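Local coordinates for protein metal-dependent hydrolase (Lactobacillus plantarum, PDB 2F6K) that probably acts as a manganese-dependent decarboxylase of the amidohydrolase superfamily, related to aminocarboxymuconate semialdehyde decarboxylase of tryptophan catabolism, at residues S2-Y10 / F297-L305; L144-P155 / K195-H205. All blocks are in the same frame, centred on the assembly; numbering follows the deposited sequence.

Contact 1: S2-Y10 / F297-L305; sequences SKIDFHTHY and FYDNAHRLL. With MN (manganese (II) ion), chain C.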
loop_
_atom_site.group_PDB
_atom_site.type_symbol
_atom_site.label_atom_id
_atom_site.label_comp_id
_atom_site.label_asym_id
_atom_site.label_seq_id
_atom_site.Cartn_x
_atom_site.Cartn_y
_atom_site.Cartn_z
ATOM N N SER A 2 28.907 -30.750 20.720
ATOM C CA SER A 2 28.631 -30.190 19.367
ATOM C C SER A 2 27.233 -29.623 19.299
ATOM O O SER A 2 26.368 -29.997 20.089
ATOM C CB SER A 2 28.767 -31.272 18.304
ATOM O OG SER A 2 30.127 -31.587 18.115
ATOM N N LYS A 3 27.014 -28.733 18.336
ATOM C CA LYS A 3 25.714 -28.105 18.154
ATOM C C LYS A 3 25.048 -28.549 16.859
ATOM O O LYS A 3 25.707 -29.035 15.932
ATOM C CB LYS A 3 25.878 -26.588 18.110
ATOM C CG LYS A 3 26.908 -26.058 19.071
ATOM C CD LYS A 3 27.241 -24.597 18.791
ATOM C CE LYS A 3 28.376 -24.114 19.682
ATOM N NZ LYS A 3 28.939 -22.854 19.175
ATOM N N ILE A 4 23.730 -28.377 16.811
ATOM C CA ILE A 4 22.941 -28.676 15.621
ATOM C C ILE A 4 22.346 -27.319 15.226
ATOM O O ILE A 4 21.693 -26.667 16.039
ATOM C CB ILE A 4 21.803 -29.685 15.908
ATOM C CG1 ILE A 4 22.396 -31.062 16.221
ATOM C CG2 ILE A 4 20.883 -29.779 14.695
ATOM C CD1 ILE A 4 21.383 -32.078 16.699
ATOM N N ASP A 5 22.593 -26.898 13.989
ATOM C CA ASP A 5 22.122 -25.603 13.486
ATOM C C ASP A 5 20.792 -25.710 12.736
ATOM O O ASP A 5 20.738 -26.297 11.661
ATOM C CB ASP A 5 23.186 -25.028 12.548
ATOM C CG ASP A 5 23.043 -23.535 12.342
ATOM O OD1 ASP A 5 21.919 -23.004 12.530
ATOM O OD2 ASP A 5 24.065 -22.904 11.984
ATOM N N PHE A 6 19.724 -25.131 13.274
ATOM C CA PHE A 6 18.433 -25.227 12.597
ATOM C C PHE A 6 18.030 -24.007 11.776
ATOM O O PHE A 6 16.898 -23.922 11.287
ATOM C CB PHE A 6 17.324 -25.536 13.601
ATOM C CG PHE A 6 16.631 -26.838 13.344
ATOM C CD1 PHE A 6 16.833 -27.928 14.187
ATOM C CD2 PHE A 6 15.788 -26.986 12.246
ATOM C CE1 PHE A 6 16.203 -29.150 13.943
ATOM C CE2 PHE A 6 15.153 -28.207 11.989
ATOM C CZ PHE A 6 15.362 -29.290 12.841
ATOM N N HIS A 7 18.946 -23.057 11.634
ATOM C CA HIS A 7 18.682 -21.852 10.856
ATOM C C HIS A 7 19.989 -21.442 10.206
ATOM O O HIS A 7 20.739 -20.630 10.737
ATOM C CB HIS A 7 18.145 -20.729 11.751
ATOM C CG HIS A 7 17.673 -19.520 10.997
ATOM N ND1 HIS A 7 16.579 -18.781 11.393
ATOM C CD2 HIS A 7 18.166 -18.897 9.898
ATOM C CE1 HIS A 7 16.418 -17.758 10.573
ATOM N NE2 HIS A 7 17.369 -17.805 9.657
ATOM N N THR A 8 20.258 -22.032 9.052
ATOM C CA THR A 8 21.472 -21.758 8.306
ATOM C C THR A 8 21.065 -21.863 6.831
ATOM O O THR A 8 20.185 -22.659 6.484
ATOM C CB THR A 8 22.579 -22.769 8.717
ATOM O OG1 THR A 8 23.713 -22.613 7.862
ATOM C CG2 THR A 8 22.058 -24.202 8.663
ATOM N N HIS A 9 21.684 -21.064 5.963
ATOM C CA HIS A 9 21.268 -21.059 4.559
ATOM C C HIS A 9 22.276 -21.402 3.457
ATOM O O HIS A 9 23.493 -21.424 3.667
ATOM C CB HIS A 9 20.663 -19.694 4.221
ATOM C CG HIS A 9 19.586 -19.245 5.161
ATOM N ND1 HIS A 9 18.392 -19.916 5.305
ATOM C CD2 HIS A 9 19.515 -18.172 5.986
ATOM C CE1 HIS A 9 17.631 -19.276 6.177
ATOM N NE2 HIS A 9 18.288 -18.214 6.605
ATOM N N TYR A 10 21.731 -21.652 2.266
ATOM C CA TYR A 10 22.528 -21.958 1.082
ATOM C C TYR A 10 21.915 -21.190 -0.087
ATOM O O TYR A 10 20.746 -20.815 -0.034
ATOM C CB TYR A 10 22.529 -23.466 0.790
ATOM C CG TYR A 10 21.185 -24.067 0.421
ATOM C CD1 TYR A 10 20.973 -24.629 -0.837
ATOM C CD2 TYR A 10 20.134 -24.089 1.332
ATOM C CE1 TYR A 10 19.745 -25.200 -1.181
ATOM C CE2 TYR A 10 18.903 -24.658 0.995
ATOM C CZ TYR A 10 18.718 -25.210 -0.260
ATOM O OH TYR A 10 17.509 -25.777 -0.587
ATOM N N PHE A 297 21.473 -25.905 22.226
ATOM C CA PHE A 297 22.515 -26.228 21.260
ATOM C C PHE A 297 22.427 -27.606 20.613
ATOM O O PHE A 297 22.833 -27.777 19.460
ATOM C CB PHE A 297 23.890 -26.115 21.923
ATOM C CG PHE A 297 24.434 -24.723 21.967
ATOM C CD1 PHE A 297 25.022 -24.233 23.134
ATOM C CD2 PHE A 297 24.390 -23.908 20.839
ATOM C CE1 PHE A 297 25.557 -22.954 23.181
ATOM C CE2 PHE A 297 24.923 -22.621 20.870
ATOM C CZ PHE A 297 25.508 -22.143 22.046
ATOM N N TYR A 298 21.908 -28.592 21.339
ATOM C CA TYR A 298 21.879 -29.944 20.791
ATOM C C TYR A 298 20.668 -30.829 21.121
ATOM O O TYR A 298 19.948 -31.266 20.222
ATOM C CB TYR A 298 23.169 -30.663 21.224
ATOM C CG TYR A 298 23.396 -32.000 20.569
ATOM C CD1 TYR A 298 23.986 -32.086 19.317
ATOM C CD2 TYR A 298 22.993 -33.184 21.191
ATOM C CE1 TYR A 298 24.170 -33.317 18.697
ATOM C CE2 TYR A 298 23.173 -34.417 20.578
ATOM C CZ TYR A 298 23.760 -34.476 19.333
ATOM O OH TYR A 298 23.938 -35.690 18.710
ATOM N N ASP A 299 20.446 -31.095 22.401
ATOM C CA ASP A 299 19.350 -31.973 22.806
ATOM C C ASP A 299 17.993 -31.743 22.135
ATOM O O ASP A 299 17.410 -32.675 21.587
ATOM C CB ASP A 299 19.190 -31.955 24.332
ATOM C CG ASP A 299 20.454 -32.427 25.062
ATOM O OD1 ASP A 299 21.256 -33.179 24.465
ATOM O OD2 ASP A 299 20.639 -32.053 26.241
ATOM N N ASN A 300 17.484 -30.517 22.171
ATOM C CA ASN A 300 16.190 -30.251 21.563
ATOM C C ASN A 300 16.141 -30.609 20.079
ATOM O O ASN A 300 15.206 -31.282 19.638
ATOM C CB ASN A 300 15.790 -28.796 21.790
ATOM C CG ASN A 300 15.587 -28.489 23.260
ATOM O OD1 ASN A 300 15.416 -29.403 24.065
ATOM N ND2 ASN A 300 15.596 -27.208 23.618
ATOM N N ALA A 301 17.139 -30.175 19.316
ATOM C CA ALA A 301 17.183 -30.487 17.891
ATOM C C ALA A 301 17.221 -32.002 17.708
ATOM O O ALA A 301 16.403 -32.584 16.990
ATOM C CB ALA A 301 18.416 -29.862 17.255
ATOM N N HIS A 302 18.183 -32.633 18.373
ATOM C CA HIS A 302 18.361 -34.074 18.296
ATOM C C HIS A 302 17.082 -34.860 18.572
ATOM O O HIS A 302 16.773 -35.814 17.857
ATOM C CB HIS A 302 19.441 -34.526 19.273
ATOM C CG HIS A 302 19.723 -35.993 19.214
ATOM N ND1 HIS A 302 20.289 -36.596 18.110
ATOM C CD2 HIS A 302 19.485 -36.985 20.105
ATOM C CE1 HIS A 302 20.385 -37.897 18.325
ATOM N NE2 HIS A 302 19.904 -38.158 19.528
ATOM N N ARG A 303 16.350 -34.466 19.612
ATOM C CA ARG A 303 15.116 -35.155 19.976
ATOM C C ARG A 303 14.089 -35.019 18.864
ATOM O O ARG A 303 13.388 -35.975 18.527
ATOM C CB ARG A 303 14.548 -34.581 21.273
ATOM C CG ARG A 303 13.307 -35.295 21.766
ATOM C CD ARG A 303 12.752 -34.647 23.018
ATOM N NE ARG A 303 13.765 -34.531 24.063
ATOM C CZ ARG A 303 14.362 -33.391 24.410
ATOM N NH1 ARG A 303 14.050 -32.258 23.793
ATOM N NH2 ARG A 303 15.260 -33.380 25.387
ATOM N N LEU A 304 14.018 -33.820 18.295
ATOM C CA LEU A 304 13.089 -33.521 17.215
ATOM C C LEU A 304 13.453 -34.264 15.933
ATOM O O LEU A 304 12.573 -34.671 15.182
ATOM C CB LEU A 304 13.072 -32.011 16.961
ATOM C CG LEU A 304 12.130 -31.413 15.916
ATOM C CD1 LEU A 304 10.677 -31.576 16.344
ATOM C CD2 LEU A 304 12.468 -29.939 15.758
ATOM N N LEU A 305 14.748 -34.440 15.681
ATOM C CA LEU A 305 15.187 -35.140 14.474
ATOM C C LEU A 305 15.022 -36.653 14.553
ATOM O O LEU A 305 14.691 -37.293 13.563
ATOM C CB LEU A 305 16.653 -34.829 14.163
ATOM C CG LEU A 305 17.004 -33.448 13.613
ATOM C CD1 LEU A 305 18.496 -33.384 13.359
ATOM C CD2 LEU A 305 16.248 -33.192 12.327
HETATM MN MN MN C . 17.495 -16.549 7.939
HETATM O O HOH W 1 17.079 -14.743 8.896
HETATM O O HOH W 2 18.223 -15.258 6.173
#

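Contact 2: L144-P155 / K195-H205; sequences LDARQAIVALHP and KYPNIKVIIPH. With MN (manganese (II) ion), chain C.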
loop_
_atom_site.group_PDB
_atom_site.type_symbol
_atom_site.label_atom_id
_atom_site.label_comp_id
_atom_site.label_asym_id
_atom_site.label_seq_id
_atom_site.Cartn_x
_atom_site.Cartn_y
_atom_site.Cartn_z
ATOM N N LEU A 144 1.066 -31.847 4.936
ATOM C CA LEU A 144 2.124 -31.675 5.920
ATOM C C LEU A 144 1.732 -32.268 7.260
ATOM O O LEU A 144 2.559 -32.863 7.946
ATOM C CB LEU A 144 2.464 -30.187 6.084
ATOM C CG LEU A 144 3.330 -29.563 4.982
ATOM C CD1 LEU A 144 3.285 -28.041 5.058
ATOM C CD2 LEU A 144 4.751 -30.064 5.122
ATOM N N ASP A 145 0.470 -32.109 7.637
ATOM C CA ASP A 145 0.008 -32.643 8.913
ATOM C C ASP A 145 -0.022 -34.169 8.882
ATOM O O ASP A 145 0.244 -34.831 9.884
ATOM C CB ASP A 145 -1.385 -32.112 9.250
ATOM C CG ASP A 145 -1.782 -32.398 10.692
ATOM O OD1 ASP A 145 -1.206 -31.783 11.615
ATOM O OD2 ASP A 145 -2.665 -33.247 10.907
ATOM N N ALA A 146 -0.344 -34.730 7.725
ATOM C CA ALA A 146 -0.406 -36.178 7.596
ATOM C C ALA A 146 0.971 -36.808 7.804
ATOM O O ALA A 146 1.079 -37.989 8.137
ATOM C CB ALA A 146 -0.964 -36.557 6.228
ATOM N N ARG A 147 2.020 -36.015 7.612
ATOM C CA ARG A 147 3.378 -36.521 7.779
ATOM C C ARG A 147 4.040 -35.991 9.042
ATOM O O ARG A 147 5.224 -36.230 9.267
ATOM C CB ARG A 147 4.226 -36.164 6.554
ATOM C CG ARG A 147 3.676 -36.740 5.259
ATOM C CD ARG A 147 4.388 -36.216 4.016
ATOM N NE ARG A 147 3.986 -36.973 2.828
ATOM C CZ ARG A 147 2.784 -36.908 2.263
ATOM N NH1 ARG A 147 1.855 -36.107 2.768
ATOM N NH2 ARG A 147 2.504 -37.669 1.212
ATOM N N GLN A 148 3.277 -35.284 9.874
ATOM C CA GLN A 148 3.829 -34.731 11.117
ATOM C C GLN A 148 5.116 -34.002 10.773
ATOM O O GLN A 148 6.111 -34.106 11.482
ATOM C CB GLN A 148 4.134 -35.857 12.101
ATOM C CG GLN A 148 2.907 -36.572 12.623
ATOM C CD GLN A 148 3.188 -38.015 12.969
ATOM O OE1 GLN A 148 3.452 -38.830 12.083
ATOM N NE2 GLN A 148 3.137 -38.346 14.260
ATOM N N ALA A 149 5.077 -33.266 9.671
ATOM C CA ALA A 149 6.227 -32.537 9.173
ATOM C C ALA A 149 6.677 -31.314 9.981
ATOM O O ALA A 149 5.886 -30.644 10.671
ATOM C CB ALA A 149 5.957 -32.124 7.727
ATOM N N ILE A 150 7.973 -31.044 9.890
ATOM C CA ILE A 150 8.561 -29.881 10.524
ATOM C C ILE A 150 8.360 -28.760 9.492
ATOM O O ILE A 150 8.705 -28.918 8.317
ATOM C CB ILE A 150 10.077 -30.076 10.746
ATOM C CG1 ILE A 150 10.320 -31.138 11.825
ATOM C CG2 ILE A 150 10.726 -28.743 11.122
ATOM C CD1 ILE A 150 11.732 -31.655 11.859
ATOM N N VAL A 151 7.781 -27.644 9.917
ATOM C CA VAL A 151 7.568 -26.512 9.031
ATOM C C VAL A 151 8.256 -25.297 9.640
ATOM O O VAL A 151 7.845 -24.794 10.691
ATOM C CB VAL A 151 6.070 -26.219 8.854
ATOM C CG1 VAL A 151 5.883 -24.922 8.114
ATOM C CG2 VAL A 151 5.406 -27.352 8.084
ATOM N N ALA A 152 9.320 -24.836 8.992
ATOM C CA ALA A 152 10.057 -23.681 9.493
ATOM C C ALA A 152 9.696 -22.417 8.733
ATOM O O ALA A 152 9.921 -22.327 7.520
ATOM C CB ALA A 152 11.561 -23.928 9.395
ATOM N N LEU A 153 9.131 -21.449 9.452
ATOM C CA LEU A 153 8.763 -20.170 8.861
ATOM C C LEU A 153 10.019 -19.331 8.701
ATOM O O LEU A 153 10.931 -19.397 9.532
ATOM C CB LEU A 153 7.808 -19.387 9.770
ATOM C CG LEU A 153 6.459 -19.940 10.219
ATOM C CD1 LEU A 153 5.683 -18.828 10.937
ATOM C CD2 LEU A 153 5.670 -20.439 9.026
ATOM N N HIS A 154 10.090 -18.566 7.623
ATOM C CA HIS A 154 11.218 -17.664 7.454
ATOM C C HIS A 154 10.644 -16.324 7.028
ATOM O O HIS A 154 9.902 -16.219 6.045
ATOM C CB HIS A 154 12.246 -18.158 6.437
ATOM C CG HIS A 154 13.568 -17.471 6.569
ATOM N ND1 HIS A 154 13.750 -16.140 6.256
ATOM C CD2 HIS A 154 14.755 -17.906 7.059
ATOM C CE1 HIS A 154 14.991 -15.786 6.547
ATOM N NE2 HIS A 154 15.621 -16.839 7.036
ATOM N N PRO A 155 10.982 -15.272 7.777
ATOM C CA PRO A 155 10.467 -13.943 7.454
ATOM C C PRO A 155 10.880 -13.399 6.100
ATOM O O PRO A 155 11.988 -13.642 5.614
ATOM C CB PRO A 155 10.983 -13.085 8.613
ATOM C CG PRO A 155 12.312 -13.710 8.906
ATOM C CD PRO A 155 12.004 -15.202 8.842
ATOM N N LYS A 195 -6.196 -27.189 13.872
ATOM C CA LYS A 195 -6.510 -28.051 12.736
ATOM C C LYS A 195 -5.351 -28.942 12.272
ATOM O O LYS A 195 -5.575 -30.030 11.730
ATOM C CB LYS A 195 -7.009 -27.208 11.552
ATOM C CG LYS A 195 -8.318 -26.466 11.806
ATOM C CD LYS A 195 -8.994 -26.070 10.494
ATOM C CE LYS A 195 -8.130 -25.135 9.671
ATOM N NZ LYS A 195 -8.701 -24.874 8.319
ATOM N N TYR A 196 -4.119 -28.486 12.473
ATOM C CA TYR A 196 -2.956 -29.272 12.065
ATOM C C TYR A 196 -1.992 -29.427 13.236
ATOM O O TYR A 196 -0.834 -29.010 13.160
ATOM C CB TYR A 196 -2.256 -28.597 10.885
ATOM C CG TYR A 196 -3.217 -28.170 9.802
ATOM C CD1 TYR A 196 -3.544 -26.828 9.624
ATOM C CD2 TYR A 196 -3.860 -29.116 9.000
ATOM C CE1 TYR A 196 -4.494 -26.435 8.676
ATOM C CE2 TYR A 196 -4.811 -28.736 8.050
ATOM C CZ TYR A 196 -5.125 -27.397 7.893
ATOM O OH TYR A 196 -6.074 -27.026 6.968
ATOM N N PRO A 197 -2.458 -30.063 14.325
ATOM C CA PRO A 197 -1.698 -30.307 15.556
ATOM C C PRO A 197 -0.424 -31.118 15.379
ATOM O O PRO A 197 0.506 -31.002 16.175
ATOM C CB PRO A 197 -2.709 -31.033 16.435
ATOM C CG PRO A 197 -3.436 -31.869 15.437
ATOM C CD PRO A 197 -3.698 -30.867 14.328
ATOM N N ASN A 198 -0.381 -31.927 14.331
ATOM C CA ASN A 198 0.762 -32.787 14.074
ATOM C C ASN A 198 1.951 -32.099 13.437
ATOM O O ASN A 198 3.060 -32.639 13.445
ATOM C CB ASN A 198 0.313 -33.972 13.224
ATOM C CG ASN A 198 -0.832 -34.720 13.865
ATOM O OD1 ASN A 198 -0.688 -35.243 14.974
ATOM N ND2 ASN A 198 -1.985 -34.757 13.191
ATOM N N ILE A 199 1.730 -30.916 12.875
ATOM C CA ILE A 199 2.828 -30.189 12.263
ATOM C C ILE A 199 3.654 -29.569 13.371
ATOM O O ILE A 199 3.111 -29.100 14.368
ATOM C CB ILE A 199 2.326 -29.062 11.350
ATOM C CG1 ILE A 199 1.518 -29.657 10.192
ATOM C CG2 ILE A 199 3.517 -28.248 10.836
ATOM C CD1 ILE A 199 0.927 -28.625 9.257
ATOM N N LYS A 200 4.969 -29.582 13.199
ATOM C CA LYS A 200 5.869 -29.001 14.184
ATOM C C LYS A 200 6.394 -27.720 13.564
ATOM O O LYS A 200 7.281 -27.744 12.709
ATOM C CB LYS A 200 7.008 -29.964 14.476
ATOM C CG LYS A 200 6.530 -31.292 15.019
ATOM C CD LYS A 200 7.545 -32.390 14.755
ATOM C CE LYS A 200 7.070 -33.698 15.344
ATOM N NZ LYS A 200 5.645 -33.968 14.969
ATOM N N VAL A 201 5.824 -26.604 14.001
ATOM C CA VAL A 201 6.178 -25.293 13.491
ATOM C C VAL A 201 7.319 -24.611 14.230
ATOM O O VAL A 201 7.248 -24.369 15.432
ATOM C CB VAL A 201 4.940 -24.376 13.529
ATOM C CG1 VAL A 201 5.284 -22.979 13.051
ATOM C CG2 VAL A 201 3.843 -24.983 12.684
ATOM N N ILE A 202 8.378 -24.301 13.496
ATOM C CA ILE A 202 9.520 -23.595 14.067
ATOM C C ILE A 202 9.375 -22.106 13.709
ATOM O O ILE A 202 9.369 -21.748 12.525
ATOM C CB ILE A 202 10.854 -24.092 13.464
ATOM C CG1 ILE A 202 11.051 -25.584 13.757
ATOM C CG2 ILE A 202 12.014 -23.270 14.021
ATOM C CD1 ILE A 202 12.300 -26.179 13.092
ATOM N N ILE A 203 9.234 -21.249 14.715
ATOM C CA ILE A 203 9.132 -19.810 14.478
ATOM C C ILE A 203 10.535 -19.234 14.739
ATOM O O ILE A 203 11.071 -19.340 15.840
ATOM C CB ILE A 203 8.073 -19.183 15.403
ATOM C CG1 ILE A 203 6.695 -19.758 15.044
ATOM C CG2 ILE A 203 8.063 -17.675 15.247
ATOM C CD1 ILE A 203 5.577 -19.297 15.937
ATOM N N PRO A 204 11.145 -18.622 13.715
ATOM C CA PRO A 204 12.489 -18.039 13.789
ATOM C C PRO A 204 12.703 -16.813 14.665
ATOM O O PRO A 204 11.747 -16.138 15.069
ATOM C CB PRO A 204 12.797 -17.735 12.328
ATOM C CG PRO A 204 11.466 -17.270 11.830
ATOM C CD PRO A 204 10.510 -18.294 12.423
ATOM N N HIS A 205 13.979 -16.550 14.948
ATOM C CA HIS A 205 14.415 -15.393 15.727
ATOM C C HIS A 205 13.734 -15.222 17.082
ATOM O O HIS A 205 13.266 -14.131 17.428
ATOM C CB HIS A 205 14.235 -14.124 14.887
ATOM C CG HIS A 205 14.869 -14.205 13.532
ATOM N ND1 HIS A 205 14.151 -14.061 12.364
ATOM C CD2 HIS A 205 16.151 -14.432 13.159
ATOM C CE1 HIS A 205 14.963 -14.196 11.329
ATOM N NE2 HIS A 205 16.182 -14.422 11.784
HETATM MN MN MN C . 17.495 -16.549 7.939
HETATM O O HOH W 1 17.079 -14.743 8.896
HETATM O O HOH W 2 18.223 -15.258 6.173
#

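Contact 1: S2-Y10 / F297-L305
K3 and I4 lie against the start of 297-305, strand 3-5 and the helix running 6.5 Å apart at closest axis approach with their directions 60° apart, and a single backbone hydrogen bond joins them, from I4 N to F297 O at 2.9 Å. The wider pi-type turn at 297-299 lies at this point of the helix. K3 CA also brings its hydrogen to the same oxygen.

From there the K3 side chain runs alongside F297 in the same direction. Extended beyond CG, its methylenes run past the CD2 side of the phenyl ring, and CE stands over one face, 4.2 Å from the F297 ring centroid in a CH-pi contact, while NZ carries on to the backbone oxygen of N47. An alanine in place of K3 would probably leave that face of F297 without its aliphatic cover and the N47 carbonyl without its ammonium partner.

I4 spreads its branches over the helix. With CG1 beside the backbone N (chi1 -68°), that arm reaches the Y298 ring, I4 CG1 to Y298 CD1 being 3.6 Å, and its CD1 goes on to H302; CG2 packs on the methyl of A301. The same A301 CB also sits at the edge of the F6 ring, close to its plane, 4.0 Å from F6 CD1. At the far end of that ring, CZ touches two leucine methyls, 4.0 Å from L305 CD2 and slightly farther from L304 CD2.

Past F6 the chain turns a corner, and an Asx turn, H7 N to D5 OD1, leads into H7 and H9, both manganese ligands through NE2. The C-terminal helix thus runs across the N-terminal end of the TIM-type barrel, under its first strand, whose C-terminal end carries the HxH metal motif of amidohydrolases.

Contact 2: L144-P155 / K195-H205
D145, at the end of helix 138-145, meets N198 in the turn before strand 200-203; strands 150-154 and 200-203 are parallel neighbours whose axes come within 4.6 Å at an angle of 22°. Four backbone hydrogen bonds tie the strands in parallel register: K200 N to A149 O, V151 N to K200 O, I202 N to V151 O and L153 N to I202 O.

The polar side-chain contacts gather before the strands. The D145 side chain swings away from its own N-H (chi1 -168°), which carries the carboxylate into the turn Y196-I199: OD1 takes the N198 backbone N-H on its syn side at 2.8 Å, plus a weak bond from I199 N. The N198 amide meets D145 OD2 from above the carboxylate plane, ND2 to OD2 also 2.8 Å. Beyond D145, a Schellman motif with Q148 as its C-prime residue ends the helix.

Apolar contacts alternate across the sheet. I150 CG2 meets I202 CD1 at 3.6 Å on the face shared with A152; on the other face V151 CG2 touches I199 CG2 at 3.5 Å. At the far end the P155 and P204 rings slide past each other, P155 CD 3.7 Å from P204 CG, and P155 CG abuts the ring edge of H205.

There H154 NE2 binds manganese at 2.1 Å, and H205 NE2 is hydrogen-bonded to metal-bound water 1. These are strands five and six of the amidohydrolase barrel, the fifth supplying a metal ligand, H154, and the sixth leading to H205 in the second shell.

Contact 1 brings the C-terminal helix across the N-terminal end of the barrel, against its first strand, and contact 2, nested within the chain between its segments, pairs the fifth and sixth strands of the same sheet; their centres are 15 Å apart. They converge on the manganese, where H9 NE2 lies 3.0 Å and H7 NE2 3.3 Å from H154 NE2, all three being ligands; D266 and two waters complete the shell. Second-shell contact is made too, with H7 CE1 3.6 Å from H205 NE2, which holds water 1. Away from the metal, toward the N-terminal end of the barrel, L304 CD1 of contact 1 packs against K200 CD of contact 2 at 3.6 Å.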